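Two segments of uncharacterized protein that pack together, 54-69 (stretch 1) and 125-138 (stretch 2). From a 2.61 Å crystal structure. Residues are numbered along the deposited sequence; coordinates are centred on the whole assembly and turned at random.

Stretch 1 54-69: SQDRDIHIAVDKDTLK
Stretch 2, residues 125-138: WVLPLTIVDDGSYA

Residues 57-63 of stretch 1 form a β-strand that runs antiparallel to strand 125-131, with 149° between their N-to-C directions and a closest axial approach of 4.8 Å. Most strand residues are extended, from phi/psi -67/138 at Val 63 to -143/148 at Ala 62. Ala 62 pairs with Thr 130 through two hydrogen bonds, Ala 62 N to Thr 130 O and Thr 130 N to Ala 62 O, both 3.0 Å; Asp 64 N continues the ladder to Pro 128 O (2.9 Å). The non-hydrogen-bonded pairs Ile 61-Ile 131 and Val 63-Leu 129 have CA-CA distances of 4.7 and 4.8 Å. A β-bulge then shifts the register by one: Val 132, at -81/-11, turns the chain and gives only a weak bond from its N to His 60 O (3.1 Å), whereas His 60 N bonds squarely to Asp 133 O (3.1 Å). After Asp 64, a helix begins at Lys 65; the Asp 64 side chain (t), at the N-cap position, accepts a very short bond at OD2 from Thr 67 OG1 (2.4 Å).

On the sheet face bearing Ile 61, Val 63, Leu 129 and Ile 131, Ile 61 (m, m) brings CD1 to 3.8 Å from Ile 131 CG1 (m, t). On the other face, Ala 62 CB meets Val 132 CG1 at 3.8 Å. Leu 68 (t, p) extends the apolar contact from the helix, its CD1 3.8 Å from Val 126 CG1.

Beyond the bulge, polar groups take over. Arg 57 (m, t, p) donates from NE to Asp 134 O (3.1 Å), nearly in the guanidinium plane. Gly 135 (82/-8) lies against Arg 57, where an ideal CB would clash with Arg 57 CB at 2.5 Å. A water joins Asp 58 O (3.1 Å), His 60 NE2 (3.2 Å) and Asp 133 OD2 (3.3 Å).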

# COMPACT_ATOMS: atom_id res chain seq x y z
N SER A 54 -11.98 -11.93 23.50
CA SER A 54 -11.54 -11.99 24.88
C SER A 54 -10.67 -13.21 25.18
O SER A 54 -10.36 -13.49 26.33
CB SER A 54 -12.75 -11.96 25.82
OG SER A 54 -13.64 -13.01 25.50
N GLN A 55 -10.26 -13.93 24.14
CA GLN A 55 -9.43 -15.14 24.30
C GLN A 55 -8.07 -14.99 23.64
O GLN A 55 -7.98 -14.50 22.51
CB GLN A 55 -10.14 -16.37 23.67
CG GLN A 55 -11.53 -16.73 24.27
CD GLN A 55 -12.09 -18.09 23.74
OE1 GLN A 55 -11.37 -19.10 23.68
NE2 GLN A 55 -13.37 -18.11 23.38
N ASP A 56 -7.01 -15.40 24.33
CA ASP A 56 -5.74 -15.61 23.67
C ASP A 56 -5.97 -16.82 22.79
O ASP A 56 -6.52 -17.81 23.25
CB ASP A 56 -4.60 -15.88 24.67
CG ASP A 56 -4.04 -14.59 25.32
OD1 ASP A 56 -4.70 -14.03 26.25
OD2 ASP A 56 -2.92 -14.18 24.96
N ARG A 57 -5.67 -16.70 21.51
CA ARG A 57 -5.95 -17.77 20.57
C ARG A 57 -4.70 -18.17 19.83
O ARG A 57 -4.00 -17.33 19.27
CB ARG A 57 -7.03 -17.34 19.57
CG ARG A 57 -8.22 -16.64 20.22
CD ARG A 57 -9.18 -16.04 19.21
NE ARG A 57 -10.19 -17.00 18.79
CZ ARG A 57 -11.49 -16.92 19.09
NH1 ARG A 57 -11.97 -15.88 19.78
NH2 ARG A 57 -12.33 -17.85 18.64
N ASP A 58 -4.38 -19.46 19.94
CA ASP A 58 -3.34 -20.05 19.14
C ASP A 58 -4.03 -20.73 17.98
O ASP A 58 -4.68 -21.75 18.17
CB ASP A 58 -2.52 -21.05 19.97
CG ASP A 58 -1.55 -20.36 20.92
OD1 ASP A 58 -0.73 -19.52 20.45
OD2 ASP A 58 -1.59 -20.66 22.14
N ILE A 59 -3.93 -20.13 16.80
CA ILE A 59 -4.62 -20.63 15.62
C ILE A 59 -3.72 -21.54 14.83
O ILE A 59 -2.55 -21.24 14.63
CB ILE A 59 -5.09 -19.45 14.73
CG1 ILE A 59 -6.13 -18.61 15.49
CG2 ILE A 59 -5.69 -19.97 13.40
CD1 ILE A 59 -6.29 -17.19 14.96
N HIS A 60 -4.25 -22.66 14.39
CA HIS A 60 -3.45 -23.63 13.63
C HIS A 60 -3.89 -23.66 12.18
O HIS A 60 -5.08 -23.75 11.88
CB HIS A 60 -3.57 -25.02 14.24
CG HIS A 60 -2.99 -25.13 15.62
ND1 HIS A 60 -1.80 -25.78 15.88
CD2 HIS A 60 -3.43 -24.67 16.81
CE1 HIS A 60 -1.54 -25.72 17.17
NE2 HIS A 60 -2.52 -25.06 17.76
N ILE A 61 -2.91 -23.56 11.27
CA ILE A 61 -3.16 -23.58 9.84
C ILE A 61 -2.50 -24.80 9.22
O ILE A 61 -1.38 -25.15 9.57
CB ILE A 61 -2.55 -22.35 9.15
CG1 ILE A 61 -2.77 -21.07 9.98
CG2 ILE A 61 -3.11 -22.20 7.76
CD1 ILE A 61 -4.16 -20.59 9.96
N ALA A 62 -3.18 -25.42 8.27
CA ALA A 62 -2.63 -26.60 7.59
C ALA A 62 -2.99 -26.59 6.12
O ALA A 62 -4.05 -26.06 5.72
CB ALA A 62 -3.12 -27.89 8.25
N VAL A 63 -2.10 -27.14 5.30
CA VAL A 63 -2.36 -27.31 3.90
C VAL A 63 -3.48 -28.36 3.77
O VAL A 63 -3.52 -29.32 4.52
CB VAL A 63 -1.10 -27.78 3.16
CG1 VAL A 63 -1.39 -28.03 1.68
CG2 VAL A 63 0.02 -26.75 3.33
N ASP A 64 -4.44 -28.11 2.87
CA ASP A 64 -5.62 -28.98 2.75
C ASP A 64 -5.70 -29.63 1.36
O ASP A 64 -6.36 -29.12 0.46
CB ASP A 64 -6.90 -28.20 3.04
CG ASP A 64 -8.15 -29.09 3.04
OD1 ASP A 64 -8.02 -30.33 3.03
OD2 ASP A 64 -9.27 -28.53 3.08
N LYS A 65 -5.05 -30.78 1.24
CA LYS A 65 -5.02 -31.52 -0.01
C LYS A 65 -6.45 -31.73 -0.57
O LYS A 65 -6.73 -31.40 -1.75
CB LYS A 65 -4.32 -32.88 0.23
CG LYS A 65 -3.79 -33.59 -1.03
CD LYS A 65 -3.02 -34.91 -0.67
N ASP A 66 -7.36 -32.19 0.31
CA ASP A 66 -8.70 -32.67 -0.11
C ASP A 66 -9.61 -31.61 -0.72
O ASP A 66 -10.31 -31.88 -1.69
CB ASP A 66 -9.42 -33.35 1.06
CG ASP A 66 -8.74 -34.64 1.50
OD1 ASP A 66 -7.94 -35.20 0.71
OD2 ASP A 66 -9.01 -35.10 2.63
N THR A 67 -9.66 -30.42 -0.14
CA THR A 67 -10.55 -29.38 -0.65
C THR A 67 -10.25 -29.07 -2.11
O THR A 67 -11.16 -28.90 -2.92
CB THR A 67 -10.46 -28.09 0.17
OG1 THR A 67 -11.08 -28.29 1.45
CG2 THR A 67 -11.17 -26.96 -0.55
N LEU A 68 -8.97 -29.04 -2.46
CA LEU A 68 -8.55 -28.73 -3.81
C LEU A 68 -9.03 -29.78 -4.79
O LEU A 68 -9.58 -29.46 -5.82
CB LEU A 68 -7.04 -28.60 -3.88
CG LEU A 68 -6.48 -28.00 -5.16
CD1 LEU A 68 -7.09 -26.64 -5.43
CD2 LEU A 68 -4.97 -27.90 -5.09
N LYS A 69 -8.80 -31.04 -4.47
CA LYS A 69 -9.26 -32.12 -5.33
C LYS A 69 -10.77 -32.02 -5.56
O LYS A 69 -11.26 -32.15 -6.70
CB LYS A 69 -8.91 -33.49 -4.73
CG LYS A 69 -9.20 -34.68 -5.67
CD LYS A 69 -9.09 -36.04 -4.93
CE LYS A 69 -9.57 -37.20 -5.81
NZ LYS A 69 -9.72 -38.45 -5.02
N TRP A 125 -1.10 -23.08 -10.21
CA TRP A 125 -0.74 -23.43 -8.83
C TRP A 125 -1.72 -22.87 -7.82
O TRP A 125 -2.15 -21.72 -7.92
CB TRP A 125 0.64 -22.91 -8.51
CG TRP A 125 1.72 -23.48 -9.37
CD1 TRP A 125 2.41 -22.83 -10.33
CD2 TRP A 125 2.22 -24.82 -9.34
NE1 TRP A 125 3.33 -23.67 -10.89
CE2 TRP A 125 3.22 -24.90 -10.31
CE3 TRP A 125 1.93 -25.94 -8.57
CZ2 TRP A 125 3.92 -26.07 -10.55
CZ3 TRP A 125 2.62 -27.09 -8.81
CH2 TRP A 125 3.61 -27.15 -9.79
N VAL A 126 -2.06 -23.69 -6.84
CA VAL A 126 -2.93 -23.27 -5.76
C VAL A 126 -2.43 -23.80 -4.44
O VAL A 126 -1.96 -24.94 -4.34
CB VAL A 126 -4.36 -23.73 -5.99
CG1 VAL A 126 -5.23 -23.39 -4.80
CG2 VAL A 126 -4.91 -23.07 -7.27
N LEU A 127 -2.42 -22.92 -3.44
CA LEU A 127 -2.01 -23.26 -2.08
C LEU A 127 -3.24 -23.24 -1.22
O LEU A 127 -3.76 -22.17 -0.90
CB LEU A 127 -1.01 -22.23 -1.56
CG LEU A 127 -0.51 -22.44 -0.14
CD1 LEU A 127 0.12 -23.78 -0.00
CD2 LEU A 127 0.49 -21.34 0.25
N PRO A 128 -3.77 -24.42 -0.90
CA PRO A 128 -5.00 -24.53 -0.14
C PRO A 128 -4.75 -24.52 1.34
O PRO A 128 -4.09 -25.43 1.86
CB PRO A 128 -5.53 -25.88 -0.56
CG PRO A 128 -4.33 -26.67 -0.81
CD PRO A 128 -3.31 -25.72 -1.36
N LEU A 129 -5.28 -23.50 2.01
CA LEU A 129 -5.10 -23.35 3.45
C LEU A 129 -6.42 -23.51 4.16
O LEU A 129 -7.45 -23.01 3.71
CB LEU A 129 -4.52 -21.98 3.78
CG LEU A 129 -3.19 -21.67 3.12
CD1 LEU A 129 -2.75 -20.24 3.44
CD2 LEU A 129 -2.15 -22.66 3.55
N THR A 130 -6.38 -24.23 5.27
CA THR A 130 -7.55 -24.42 6.09
C THR A 130 -7.16 -24.16 7.54
O THR A 130 -6.00 -24.37 7.94
CB THR A 130 -8.11 -25.88 5.94
OG1 THR A 130 -9.41 -25.97 6.53
CG2 THR A 130 -7.18 -26.88 6.62
N ILE A 131 -8.09 -23.64 8.31
CA ILE A 131 -7.87 -23.41 9.73
C ILE A 131 -8.41 -24.59 10.46
O ILE A 131 -9.62 -24.73 10.63
CB ILE A 131 -8.59 -22.15 10.20
CG1 ILE A 131 -7.93 -20.93 9.62
CG2 ILE A 131 -8.59 -22.07 11.73
CD1 ILE A 131 -8.55 -19.67 10.02
N VAL A 132 -7.50 -25.46 10.91
CA VAL A 132 -7.90 -26.69 11.58
C VAL A 132 -8.26 -26.49 13.09
O VAL A 132 -8.80 -27.39 13.71
CB VAL A 132 -6.79 -27.80 11.42
CG1 VAL A 132 -6.54 -28.07 9.96
CG2 VAL A 132 -5.50 -27.39 12.12
N ASP A 133 -7.95 -25.31 13.64
CA ASP A 133 -8.29 -24.96 15.07
C ASP A 133 -8.27 -23.44 15.25
O ASP A 133 -7.23 -22.81 15.08
CB ASP A 133 -7.31 -25.61 16.05
CG ASP A 133 -7.56 -25.20 17.54
OD1 ASP A 133 -8.69 -24.78 17.88
OD2 ASP A 133 -6.62 -25.31 18.35
N ASP A 134 -9.42 -22.86 15.63
CA ASP A 134 -9.55 -21.37 15.73
C ASP A 134 -9.12 -20.80 17.09
O ASP A 134 -9.42 -19.63 17.39
CB ASP A 134 -11.00 -20.92 15.39
CG ASP A 134 -12.04 -21.38 16.42
OD1 ASP A 134 -11.67 -21.94 17.48
OD2 ASP A 134 -13.24 -21.17 16.16
N GLY A 135 -8.49 -21.62 17.92
CA GLY A 135 -7.93 -21.16 19.20
C GLY A 135 -8.91 -21.06 20.35
O GLY A 135 -8.50 -20.84 21.50
N SER A 136 -10.21 -21.23 20.07
CA SER A 136 -11.25 -21.13 21.10
C SER A 136 -11.38 -22.42 21.89
O SER A 136 -10.91 -23.47 21.45
CB SER A 136 -12.60 -20.78 20.46
OG SER A 136 -13.15 -21.90 19.80
N TYR A 137 -12.08 -22.35 23.03
CA TYR A 137 -12.19 -23.49 23.95
C TYR A 137 -13.01 -24.67 23.35
O TYR A 137 -14.01 -24.46 22.66
CB TYR A 137 -12.79 -23.06 25.32
CG TYR A 137 -12.98 -24.23 26.28
CD1 TYR A 137 -11.88 -24.98 26.72
CD2 TYR A 137 -14.26 -24.62 26.70
CE1 TYR A 137 -12.05 -26.09 27.56
CE2 TYR A 137 -14.44 -25.73 27.55
CZ TYR A 137 -13.32 -26.46 27.97
OH TYR A 137 -13.47 -27.56 28.79
N ALA A 138 -12.56 -25.90 23.66
CA ALA A 138 -13.21 -27.13 23.18
C ALA A 138 -12.99 -27.29 21.67
O ALA A 138 -11.92 -27.71 21.25
CB ALA A 138 -14.73 -27.13 23.52
O HOH W 1 -4.24 -24.09 20.22